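Local coordinates for DNA translocase coupling protein (Clostridium perfringens, PDB 6O1W) that probably couples ATP binding to the movement of plasmid DNA during conjugation, as a membrane-associated translocase of the FtsK/SpoIIIE family, at residues I53-K57 / S73-G77; L236-D241 / A283-T287. All coordinates share one frame; numbering follows the deposited sequence.

Overall arrangement
This chain is a fragment of a longer membrane protein, holding an N-terminal antiparallel-sheet part and the FtsK/SpoIIIE-type ATPase part. The two contacts sit one in each, with centres about 39 Å apart and nearest atoms about 25 Å apart. Contact 1 comes first along the sequence and is complete before contact 2 begins. It joins helix 53-58 to edge strand 69-76 of the four-stranded sheet. Contact 2 lies in the P-loop ATPase part, where two connections following sheet strands 229-233 and 272-278 pack together. The side chain of Leu236 lies about 8 Å from that of the ATP-binding Lys142, so contact 2 lies near the nucleotide site without touching Lys142, whereas contact 1 is far from it.

Contact 1 of 2, residues I53-K57 / S73-G77; sequences IETWK and SIEQG
Trp56 meets the strand obliquely: the CD1 methyl of Ile74 approaches neither squarely over the indole nor squarely at its rim, and the closest side-chain approach is from Trp56 CB to Ile74 CD1 at 4.3 Å. The indole itself is held from elsewhere, by Phe21 in an edge-to-face contact and by Phe47, whose plane is turned about 30° from it. The other flat group is the terminal amide of Gln76. A bend in its chain beyond CB brings this amide against the aliphatic flank of Ile53, where Gln76 CD lies 4.1 Å from Ile53 CB.

Between these groups the two isoleucines pass each other in opposite directions. Ile53 has CG1 swung opposite its own backbone N (chi1 -169°), which carries the delta methyl over to the strand; there Ile53 CD1 touches Ile74 CG2 at 3.7 Å and also rests on the carbonyl carbon of Glu75. Lys57 reaches across with an extended chain, and its CE comes within 3.4 Å of Ile74 O. No hydrogen bond links the segments, so the fit depends on shape and burial.

Helix 53-57 and strand 73-76 run almost antiparallel, at 171°, with their axes 9.0 Å apart. Ile53 and Trp56 also touch Val83 on the adjoining strand 82-89, while Ile74 reaches Ile60 of the next helix. This is helix-on-sheet packing within a beta-alpha-beta crossover: helices 53-58 and 60-67 lead from strand 43-48 to the parallel edge strand 69-76, with strand 82-89 between the two.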
loop_
_atom_site.group_PDB
_atom_site.type_symbol
_atom_site.label_atom_id
_atom_site.label_comp_id
_atom_site.label_asym_id
_atom_site.label_seq_id
_atom_site.Cartn_x
_atom_site.Cartn_y
_atom_site.Cartn_z
ATOM N N ILE A 53 3.753 -35.288 1.244
ATOM C CA ILE A 53 3.933 -33.850 1.457
ATOM C C ILE A 53 5.085 -33.528 2.448
ATOM O O ILE A 53 5.818 -32.572 2.227
ATOM C CB ILE A 53 2.588 -33.169 1.866
ATOM C CG1 ILE A 53 2.665 -31.636 1.837
ATOM C CG2 ILE A 53 2.088 -33.657 3.239
ATOM C CD1 ILE A 53 2.602 -31.011 0.556
ATOM N N GLU A 54 5.236 -34.343 3.515
ATOM C CA GLU A 54 6.273 -34.184 4.535
ATOM C C GLU A 54 7.665 -34.423 3.941
ATOM O O GLU A 54 8.607 -33.735 4.334
ATOM C CB GLU A 54 6.000 -35.012 5.812
ATOM C CG GLU A 54 5.235 -36.314 5.604
ATOM C CD GLU A 54 3.727 -36.196 5.471
ATOM O OE1 GLU A 54 3.073 -35.681 6.407
ATOM O OE2 GLU A 54 3.197 -36.626 4.422
ATOM N N THR A 55 7.771 -35.315 2.939
ATOM C CA THR A 55 9.027 -35.514 2.215
ATOM C C THR A 55 9.333 -34.278 1.304
ATOM O O THR A 55 10.448 -33.766 1.359
ATOM C CB THR A 55 9.054 -36.852 1.506
ATOM O OG1 THR A 55 8.919 -37.860 2.507
ATOM C CG2 THR A 55 10.373 -37.078 0.737
ATOM N N TRP A 56 8.319 -33.741 0.569
ATOM C CA TRP A 56 8.489 -32.518 -0.228
ATOM C C TRP A 56 8.972 -31.394 0.699
ATOM O O TRP A 56 9.843 -30.611 0.310
ATOM C CB TRP A 56 7.153 -32.060 -0.880
ATOM C CG TRP A 56 6.746 -32.832 -2.106
ATOM C CD1 TRP A 56 6.070 -34.014 -2.146
ATOM C CD2 TRP A 56 6.953 -32.440 -3.475
ATOM N NE1 TRP A 56 5.817 -34.376 -3.454
ATOM C CE2 TRP A 56 6.370 -33.443 -4.290
ATOM C CE3 TRP A 56 7.636 -31.373 -4.094
ATOM C CZ2 TRP A 56 6.402 -33.384 -5.689
ATOM C CZ3 TRP A 56 7.691 -31.328 -5.478
ATOM C CH2 TRP A 56 7.080 -32.326 -6.264
ATOM N N LYS A 57 8.392 -31.308 1.924
ATOM C CA LYS A 57 8.752 -30.247 2.872
ATOM C C LYS A 57 10.193 -30.374 3.349
ATOM O O LYS A 57 10.891 -29.367 3.444
ATOM C CB LYS A 57 7.744 -30.159 4.020
ATOM C CG LYS A 57 6.430 -29.522 3.519
ATOM C CD LYS A 57 5.380 -29.320 4.598
ATOM C CE LYS A 57 4.169 -28.651 3.999
ATOM N NZ LYS A 57 3.194 -28.215 5.027
ATOM N N SER A 73 5.360 -21.495 -0.008
ATOM C CA SER A 73 4.663 -22.594 0.663
ATOM C C SER A 73 4.526 -23.807 -0.244
ATOM O O SER A 73 4.637 -23.697 -1.470
ATOM C CB SER A 73 3.255 -22.171 1.103
ATOM O OG SER A 73 2.421 -21.885 -0.012
ATOM N N ILE A 74 4.285 -24.970 0.385
ATOM C CA ILE A 74 3.947 -26.225 -0.282
ATOM C C ILE A 74 2.685 -26.714 0.405
ATOM O O ILE A 74 2.647 -26.767 1.631
ATOM C CB ILE A 74 5.068 -27.301 -0.337
ATOM C CG1 ILE A 74 6.379 -26.713 -0.903
ATOM C CG2 ILE A 74 4.615 -28.497 -1.183
ATOM C CD1 ILE A 74 7.491 -27.774 -1.441
ATOM N N GLU A 75 1.637 -26.996 -0.364
ATOM C CA GLU A 75 0.378 -27.526 0.180
ATOM C C GLU A 75 -0.107 -28.750 -0.586
ATOM O O GLU A 75 0.153 -28.876 -1.784
ATOM C CB GLU A 75 -0.720 -26.438 0.260
ATOM C CG GLU A 75 -1.295 -25.979 -1.073
ATOM C CD GLU A 75 -2.367 -24.904 -1.010
ATOM O OE1 GLU A 75 -2.036 -23.717 -1.243
ATOM O OE2 GLU A 75 -3.542 -25.251 -0.748
ATOM N N GLN A 76 -0.834 -29.638 0.100
ATOM C CA GLN A 76 -1.455 -30.798 -0.520
ATOM C C GLN A 76 -2.674 -30.277 -1.297
ATOM O O GLN A 76 -3.375 -29.390 -0.809
ATOM C CB GLN A 76 -1.895 -31.811 0.555
ATOM C CG GLN A 76 -2.158 -33.221 0.007
ATOM C CD GLN A 76 -0.903 -34.056 -0.057
ATOM O OE1 GLN A 76 -0.257 -34.189 -1.104
ATOM N NE2 GLN A 76 -0.533 -34.651 1.059
ATOM N N GLY A 77 -2.874 -30.780 -2.510
ATOM C CA GLY A 77 -4.002 -30.409 -3.358
ATOM C C GLY A 77 -5.219 -31.269 -3.068
ATOM O O GLY A 77 -5.399 -31.713 -1.924
#

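Contact 2 of 2, residues L236-D241 / A283-T287; sequences LAELMD and AKVIT
Val285 is the bump and the short helix at 236-241 is the hollow. The two methyls of Val285 straddle the start and end of that segment. Val285 CG1 enters beside Leu236, 3.8 Å from Leu236 CG, and lies 3.7 Å from the backbone N of Ala237. Val285 CG2 drops into the pocket between Ala237, Met240 and Asp241, with Asp241 CB at 3.9 Å and Met240 CB at 4.0 Å. The branching of valine suits this: with Val285 CG1 opposite the backbone N (chi1 167°), Val285 CG2 points to the far end of the segment, and one residue fills both halves of the hollow.

Segment 236-241 answers with bumps of its own. Met240, modelled as selenomethionine, sets CB 3.7 Å from Val285 CA, and its CG lies 3.5 Å from Val285 O. Leu236 CD2 comes equally close to Val285 O, also at 3.5 Å, so two aliphatic carbons touch the same oxygen while it receives a weak hydrogen bond from Thr287 N. Beyond CG, Met240 bends away from the loop. At the rim Asp241 OD2 and Lys284 NZ face each other at 4.7 Å, too far for a salt bridge; the other carboxylate oxygen of Asp241 is hydrogen-bonded to Thr243.

No hydrogen bond or salt bridge links the segments, and the apolar packing of Val285 carries most of the contact. Around it, Leu236 lies on Ile276 and Val278 of strand 272-278, Met240 turns its end to Glu257 and Thr260 of helix 247-266, and Ile286 faces Ile310 and Val311 of helix 305-312. Thr287 then N-caps helix 288-293, its hydroxyl bonding weakly to Ile290 N.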
loop_
_atom_site.group_PDB
_atom_site.type_symbol
_atom_site.label_atom_id
_atom_site.label_comp_id
_atom_site.label_asym_id
_atom_site.label_seq_id
_atom_site.Cartn_x
_atom_site.Cartn_y
_atom_site.Cartn_z
ATOM N N LEU A 236 -8.646 4.901 9.361
ATOM C CA LEU A 236 -9.946 5.226 8.762
ATOM C C LEU A 236 -11.126 4.762 9.630
ATOM O O LEU A 236 -12.144 5.454 9.651
ATOM C CB LEU A 236 -10.075 4.660 7.334
ATOM C CG LEU A 236 -11.257 5.128 6.445
ATOM C CD1 LEU A 236 -11.321 6.635 6.295
ATOM C CD2 LEU A 236 -11.196 4.482 5.094
ATOM N N ALA A 237 -10.983 3.633 10.367
ATOM C CA ALA A 237 -12.050 3.118 11.251
ATOM C C ALA A 237 -12.490 4.142 12.314
ATOM O O ALA A 237 -13.661 4.167 12.658
ATOM C CB ALA A 237 -11.632 1.812 11.913
ATOM N N GLU A 238 -11.576 5.010 12.788
ATOM C CA GLU A 238 -11.881 6.077 13.775
ATOM C C GLU A 238 -12.883 7.134 13.220
ATOM O O GLU A 238 -13.582 7.795 13.997
ATOM C CB GLU A 238 -10.585 6.765 14.236
ATOM C CG GLU A 238 -9.728 5.875 15.140
ATOM C CD GLU A 238 -8.290 6.293 15.408
ATOM O OE1 GLU A 238 -7.862 7.372 14.934
ATOM O OE2 GLU A 238 -7.582 5.516 16.086
ATOM N N LEU A 239 -12.946 7.284 11.881
ATOM C CA LEU A 239 -13.863 8.218 11.226
ATOM C C LEU A 239 -15.077 7.491 10.608
ATOM O O LEU A 239 -16.140 8.095 10.495
ATOM C CB LEU A 239 -13.136 8.989 10.100
ATOM C CG LEU A 239 -12.008 9.977 10.471
ATOM C CD1 LEU A 239 -11.418 10.572 9.235
ATOM C CD2 LEU A 239 -12.510 11.119 11.375
HETATM N N MSE A 240 -14.897 6.238 10.145
HETATM C CA MSE A 240 -15.935 5.488 9.429
HETATM C C MSE A 240 -16.737 4.511 10.274
HETATM O O MSE A 240 -17.930 4.367 10.023
HETATM C CB MSE A 240 -15.350 4.757 8.212
HETATM C CG MSE A 240 -14.763 5.678 7.170
HETATM SE SE MSE A 240 -16.087 6.805 6.294
HETATM C CE MSE A 240 -14.979 8.461 6.024
ATOM N N ASP A 241 -16.098 3.802 11.221
ATOM C CA ASP A 241 -16.805 2.836 12.060
ATOM C C ASP A 241 -17.639 3.550 13.123
ATOM O O ASP A 241 -17.099 4.087 14.094
ATOM C CB ASP A 241 -15.855 1.790 12.662
ATOM C CG ASP A 241 -16.551 0.614 13.322
ATOM O OD1 ASP A 241 -17.545 0.840 14.057
ATOM O OD2 ASP A 241 -16.094 -0.531 13.121
ATOM N N ALA A 283 -16.036 -3.616 4.826
ATOM C CA ALA A 283 -16.860 -2.874 3.848
ATOM C C ALA A 283 -17.571 -1.658 4.420
ATOM O O ALA A 283 -17.926 -0.754 3.666
ATOM C CB ALA A 283 -17.864 -3.793 3.181
ATOM N N LYS A 284 -17.756 -1.605 5.747
ATOM C CA LYS A 284 -18.379 -0.450 6.408
ATOM C C LYS A 284 -17.411 0.713 6.499
ATOM O O LYS A 284 -17.853 1.866 6.577
ATOM C CB LYS A 284 -18.847 -0.815 7.822
ATOM C CG LYS A 284 -20.246 -1.428 7.895
ATOM C CD LYS A 284 -20.324 -2.613 8.882
ATOM C CE LYS A 284 -19.948 -2.315 10.325
ATOM N NZ LYS A 284 -19.104 -3.396 10.912
ATOM N N VAL A 285 -16.089 0.412 6.501
ATOM C CA VAL A 285 -15.011 1.396 6.635
ATOM C C VAL A 285 -14.455 1.760 5.265
ATOM O O VAL A 285 -14.390 2.943 4.940
ATOM C CB VAL A 285 -13.943 0.917 7.667
ATOM C CG1 VAL A 285 -12.654 1.746 7.604
ATOM C CG2 VAL A 285 -14.524 0.920 9.088
ATOM N N ILE A 286 -14.066 0.754 4.464
ATOM C CA ILE A 286 -13.604 0.953 3.080
ATOM C C ILE A 286 -14.859 0.763 2.223
ATOM O O ILE A 286 -15.113 -0.330 1.717
ATOM C CB ILE A 286 -12.471 -0.022 2.669
ATOM C CG1 ILE A 286 -11.295 0.007 3.685
ATOM C CG2 ILE A 286 -12.024 0.253 1.200
ATOM C CD1 ILE A 286 -10.181 -1.065 3.457
ATOM N N THR A 287 -15.688 1.805 2.156
ATOM C CA THR A 287 -16.948 1.781 1.419
ATOM C C THR A 287 -16.690 1.866 -0.100
ATOM O O THR A 287 -15.531 1.977 -0.536
ATOM C CB THR A 287 -17.842 2.957 1.876
ATOM O OG1 THR A 287 -17.166 4.189 1.607
ATOM C CG2 THR A 287 -18.259 2.872 3.357
#